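Local coordinates for cephalosporin acylase (Bacillus halodurans, PDB 2NLZ), which probably hydrolyses amide bonds of cephalosporin-type or gamma-glutamyl substrates as an N-terminal nucleophile hydrolase, at residues 24-29 with 52-57; 130-135 with 249-254. The protein carries 1 engineered substitution. All blocks are in the same frame, centred on the assembly; numbering follows the deposited sequence.

Contact 1 of 2, residues 24-29 with 52-57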
loop_
_atom_site.group_PDB
_atom_site.type_symbol
_atom_site.label_atom_id
_atom_site.label_comp_id
_atom_site.label_asym_id
_atom_site.label_seq_id
_atom_site.Cartn_x
_atom_site.Cartn_y
_atom_site.Cartn_z
ATOM N N GLY D 24 -10.828 17.463 30.487
ATOM C CA GLY D 24 -9.758 16.565 30.890
ATOM C C GLY D 24 -9.409 15.520 29.861
ATOM O O GLY D 24 -10.269 15.048 29.121
ATOM N N MET D 25 -8.128 15.166 29.826
ATOM C CA MET D 25 -7.623 14.181 28.885
ATOM C C MET D 25 -6.403 13.469 29.445
ATOM O O MET D 25 -5.509 14.096 30.021
ATOM C CB MET D 25 -7.270 14.844 27.554
ATOM C CG MET D 25 -6.933 13.861 26.438
ATOM S SD MET D 25 -6.635 14.681 24.865
ATOM C CE MET D 25 -8.301 14.931 24.288
ATOM N N VAL D 26 -6.386 12.151 29.288
ATOM C CA VAL D 26 -5.249 11.350 29.703
ATOM C C VAL D 26 -4.834 10.496 28.521
ATOM O O VAL D 26 -5.687 9.900 27.856
ATOM C CB VAL D 26 -5.594 10.467 30.916
ATOM C CG1 VAL D 26 -4.415 9.616 31.308
ATOM C CG2 VAL D 26 -5.995 11.325 32.072
ATOM N N ALA D 27 -3.531 10.469 28.253
ATOM C CA ALA D 27 -2.981 9.721 27.143
ATOM C C ALA D 27 -1.751 8.938 27.594
ATOM O O ALA D 27 -0.726 9.512 27.987
ATOM C CB ALA D 27 -2.650 10.647 25.983
ATOM N N THR D 28 -1.869 7.619 27.543
ATOM C CA THR D 28 -0.792 6.744 27.975
ATOM C C THR D 28 -0.860 5.354 27.325
ATOM O O THR D 28 -1.808 5.030 26.594
ATOM C CB THR D 28 -0.749 6.612 29.516
ATOM O OG1 THR D 28 0.462 5.948 29.910
ATOM C CG2 THR D 28 -1.985 5.851 30.029
ATOM N N SER D 29 0.151 4.541 27.633
ATOM C CA SER D 29 0.358 3.256 27.005
ATOM C C SER D 29 -0.407 2.100 27.635
ATOM O O SER D 29 -0.226 0.954 27.227
ATOM C CB SER D 29 1.845 2.933 27.019
ATOM O OG SER D 29 2.308 2.811 28.344
ATOM N N ILE D 52 -0.068 11.527 38.378
ATOM C CA ILE D 52 0.391 10.656 39.463
ATOM C C ILE D 52 -0.449 9.382 39.489
ATOM O O ILE D 52 0.083 8.293 39.619
ATOM C CB ILE D 52 0.369 11.383 40.827
ATOM C CG1 ILE D 52 1.280 12.614 40.794
ATOM C CG2 ILE D 52 0.824 10.467 41.945
ATOM C CD1 ILE D 52 0.999 13.631 41.890
ATOM N N ALA D 53 -1.754 9.520 39.309
ATOM C CA ALA D 53 -2.634 8.357 39.261
ATOM C C ALA D 53 -2.181 7.366 38.199
ATOM O O ALA D 53 -1.987 6.180 38.466
ATOM C CB ALA D 53 -4.068 8.783 39.006
ATOM N N THR D 54 -1.986 7.889 37.000
ATOM C CA THR D 54 -1.576 7.114 35.851
ATOM C C THR D 54 -0.165 6.540 35.991
ATOM O O THR D 54 0.093 5.426 35.547
ATOM C CB THR D 54 -1.641 7.990 34.594
ATOM O OG1 THR D 54 -2.884 8.709 34.577
ATOM C CG2 THR D 54 -1.528 7.141 33.343
ATOM N N ALA D 55 0.743 7.300 36.604
ATOM C CA ALA D 55 2.129 6.867 36.732
ATOM C C ALA D 55 2.212 5.669 37.652
ATOM O O ALA D 55 2.810 4.645 37.309
ATOM C CB ALA D 55 2.997 7.993 37.254
ATOM N N THR D 56 1.583 5.802 38.816
ATOM C CA THR D 56 1.573 4.747 39.822
ATOM C C THR D 56 0.800 3.533 39.329
ATOM O O THR D 56 1.146 2.402 39.670
ATOM C CB THR D 56 0.975 5.224 41.165
ATOM O OG1 THR D 56 -0.284 5.868 40.935
ATOM C CG2 THR D 56 1.914 6.188 41.855
ATOM N N ALA D 57 -0.248 3.776 38.540
ATOM C CA ALA D 57 -1.002 2.698 37.904
ATOM C C ALA D 57 -0.118 1.876 36.980
ATOM O O ALA D 57 -0.153 0.647 37.033
ATOM C CB ALA D 57 -2.203 3.242 37.147
#

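Contact 2 of 2, residues 130-135 with 249-254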
loop_
_atom_site.group_PDB
_atom_site.type_symbol
_atom_site.label_atom_id
_atom_site.label_comp_id
_atom_site.label_asym_id
_atom_site.label_seq_id
_atom_site.Cartn_x
_atom_site.Cartn_y
_atom_site.Cartn_z
ATOM N N ALA D 130 2.450 16.017 44.064
ATOM C CA ALA D 130 1.160 16.091 44.744
ATOM C C ALA D 130 1.115 17.273 45.695
ATOM O O ALA D 130 0.189 18.088 45.641
ATOM C CB ALA D 130 0.882 14.802 45.497
ATOM N N LYS D 131 2.131 17.353 46.555
ATOM C CA LYS D 131 2.251 18.410 47.548
ATOM C C LYS D 131 2.215 19.796 46.907
ATOM O O LYS D 131 1.513 20.687 47.380
ATOM C CB LYS D 131 3.536 18.219 48.378
ATOM C CG LYS D 131 3.840 19.338 49.397
ATOM C CD LYS D 131 4.695 18.851 50.581
ATOM C CE LYS D 131 6.199 18.898 50.300
ATOM N NZ LYS D 131 6.765 20.265 50.464
ATOM N N MET D 132 2.942 19.965 45.809
ATOM C CA MET D 132 3.131 21.294 45.265
ATOM C C MET D 132 2.002 21.760 44.353
ATOM O O MET D 132 1.605 22.924 44.416
ATOM C CB MET D 132 4.488 21.405 44.562
ATOM C CG MET D 132 5.103 22.810 44.587
ATOM S SD MET D 132 6.275 23.101 45.938
ATOM C CE MET D 132 5.191 23.452 47.330
ATOM N N TYR D 133 1.474 20.868 43.517
ATOM C CA TYR D 133 0.503 21.287 42.491
ATOM C C TYR D 133 -0.746 20.427 42.361
ATOM O O TYR D 133 -1.586 20.708 41.516
ATOM C CB TYR D 133 1.179 21.421 41.114
ATOM C CG TYR D 133 2.339 22.387 41.100
ATOM C CD1 TYR D 133 2.125 23.760 41.226
ATOM C CD2 TYR D 133 3.656 21.929 40.985
ATOM C CE1 TYR D 133 3.182 24.652 41.223
ATOM C CE2 TYR D 133 4.725 22.818 40.983
ATOM C CZ TYR D 133 4.482 24.176 41.106
ATOM O OH TYR D 133 5.543 25.055 41.106
ATOM N N GLY D 134 -0.878 19.392 43.183
ATOM C CA GLY D 134 -2.071 18.541 43.143
ATOM C C GLY D 134 -3.174 18.991 44.085
ATOM O O GLY D 134 -2.929 19.747 45.021
ATOM N N ASN D 135 -4.396 18.527 43.840
ATOM C CA ASN D 135 -5.542 18.843 44.697
ATOM C C ASN D 135 -5.813 17.761 45.735
ATOM O O ASN D 135 -6.325 18.040 46.823
ATOM C CB ASN D 135 -6.812 19.042 43.862
ATOM C CG ASN D 135 -6.855 20.384 43.163
ATOM O OD1 ASN D 135 -6.179 21.333 43.565
ATOM N ND2 ASN D 135 -7.665 20.475 42.112
ATOM N N PRO D 249 13.601 15.022 45.262
ATOM C CA PRO D 249 13.333 15.470 43.902
ATOM C C PRO D 249 13.698 16.944 43.791
ATOM O O PRO D 249 13.479 17.709 44.734
ATOM C CB PRO D 249 11.821 15.253 43.729
ATOM C CG PRO D 249 11.292 14.929 45.053
ATOM C CD PRO D 249 12.406 14.485 45.932
ATOM N N GLU D 250 14.292 17.325 42.666
ATOM C CA GLU D 250 14.789 18.681 42.486
ATOM C C GLU D 250 13.962 19.403 41.436
ATOM O O GLU D 250 13.861 18.947 40.295
ATOM C CB GLU D 250 16.279 18.657 42.102
ATOM C CG GLU D 250 16.869 19.997 41.648
ATOM C CD GLU D 250 18.372 19.928 41.409
ATOM O OE1 GLU D 250 19.068 19.279 42.216
ATOM O OE2 GLU D 250 18.860 20.522 40.424
ATOM N N TRP D 251 13.349 20.515 41.827
ATOM C CA TRP D 251 12.740 21.395 40.843
ATOM C C TRP D 251 13.859 22.090 40.097
ATOM O O TRP D 251 14.713 22.745 40.694
ATOM C CB TRP D 251 11.803 22.406 41.487
ATOM C CG TRP D 251 10.599 21.769 42.040
ATOM C CD1 TRP D 251 10.366 21.450 43.347
ATOM C CD2 TRP D 251 9.452 21.342 41.310
ATOM N NE1 TRP D 251 9.135 20.858 43.476
ATOM C CE2 TRP D 251 8.550 20.781 42.239
ATOM C CE3 TRP D 251 9.094 21.385 39.962
ATOM C CZ2 TRP D 251 7.310 20.265 41.862
ATOM C CZ3 TRP D 251 7.861 20.873 39.587
ATOM C CH2 TRP D 251 6.984 20.318 40.537
ATOM N N VAL D 252 13.859 21.909 38.786
ATOM C CA VAL D 252 14.941 22.377 37.959
ATOM C C VAL D 252 14.321 23.244 36.861
ATOM O O VAL D 252 13.121 23.142 36.588
ATOM C CB VAL D 252 15.789 21.161 37.463
ATOM C CG1 VAL D 252 15.089 20.413 36.346
ATOM C CG2 VAL D 252 17.212 21.576 37.089
ATOM N N GLU D 253 15.116 24.134 36.273
ATOM C CA GLU D 253 14.598 25.115 35.306
ATOM C C GLU D 253 14.669 24.601 33.860
ATOM O O GLU D 253 15.769 24.390 33.324
ATOM C CB GLU D 253 15.346 26.454 35.453
ATOM C CG GLU D 253 14.753 27.626 34.655
ATOM C CD GLU D 253 13.396 28.086 35.176
ATOM O OE1 GLU D 253 13.191 28.087 36.411
ATOM O OE2 GLU D 253 12.537 28.452 34.341
ATOM N N PRO D 254 13.494 24.399 33.228
ATOM C CA PRO D 254 13.411 23.861 31.856
ATOM C C PRO D 254 14.111 24.742 30.816
ATOM O O PRO D 254 14.120 25.977 30.941
ATOM C CB PRO D 254 11.905 23.803 31.575
ATOM C CG PRO D 254 11.277 24.704 32.578
ATOM C CD PRO D 254 12.162 24.672 33.794
#

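Contact 1 of 2, residues 24-29 with 52-57
V26 and T28, on one side of strand 24-28, meet the single residue T54 of helix 47-61, a strand-on-helix contact within the layered alpha-beta-beta-alpha fold expected of an N-terminal nucleophile hydrolase. The strand runs antiparallel between strands 359-365 and 535-538. At V26 the isopropyl group points to the helix; CG1 lies anti to the backbone N (chi1 178°), and this branch reaches the T54 hydroxyl tip to tip, with V26 CG1 to T54 OG1 at 3.7 Å. T54 OG1 has its polar partner elsewhere, the A50 carbonyl oxygen one turn earlier in the same helix, to which it is hydrogen-bonded. A27 turns its methyl group away, in keeping with the alternation of a strand, and its backbone bonds to A362. T28 then points back to the helix. Its hydroxyl, opposite the backbone N, is hydrogen-bonded to Y360 O of the neighbouring strand, while CG2, between the backbone N and the carbonyl carbon, meets T54 CG2. The two threonines divide their branches alike: each hydroxyl serves a main-chain carbonyl of its own surroundings, and the methyl groups pack together. L361 and A33 each touch both threonines, so the pair sits in a largely apolar, buried setting. The methyl contact itself spans 3.6 Å between T28 CG2 and T54 CG2, while T28 CB lies 3.9 Å from the same T54 CG2.

Contact 2 of 2, residues 130-135 with 249-254
Y133 and W251 form an offset edge-to-face (T-shaped) aromatic pair that joins the C-terminal part of helix 122-133 to the beginning of strand 250-259, next to strand 81-87. This is the close-packed half of the contact. The tyrosine presents its CD2-CE2 edge to the six-membered ring of the indole, with the planes at 88° and the centroids 5.4 Å apart; W251 CH2 lies near the plane of the tyrosine ring. H83 stacks on Y133, V76 and L129 touch the indole, and a hydrogen bond from W251 NE1 to E128 OE1, on the preceding turn of the helix, probably holds the orientation of the indole. M132 makes the looser half, toward solvent. Its CB approaches W251 CZ2 at 4.1 Å, and CG sits above the rim of one face of the Y133 ring. The bend at chi2 (95°) keeps the sulfur beside the indole in an oblique Met-aromatic contact, M132 SD standing 5.2 Å from the centroid of the five-membered ring of W251, whereas the turn at chi3 (-81°) sends the terminal methyl CE away from the strand. In the aromatic half, the nearest approach is 3.4 Å, from Y133 CE2 to W251 CH2.

Overall arrangement
Contacts 1 and 2 have centres about 17 Å apart and set two neighbouring helices, 47-61 and 122-133, against strands 24-28 and 250-259 respectively. Between these two strands lie strands 359-365, 370-376, 71-78 and 81-87. The helices also touch one another: I52 CD1 comes within 3.5 Å of A130 N, and A55 and T56 pack on W126. Contact 1 is buried, whereas contact 2 lies at the surface. Strand 359-365, beside contact 1, follows the unmodelled residues 354-357. In this family a strand just after the maturation cleavage site begins with the nucleophilic threonine, so contact 1 lies beside the strand that probably carries the nucleophile near its start.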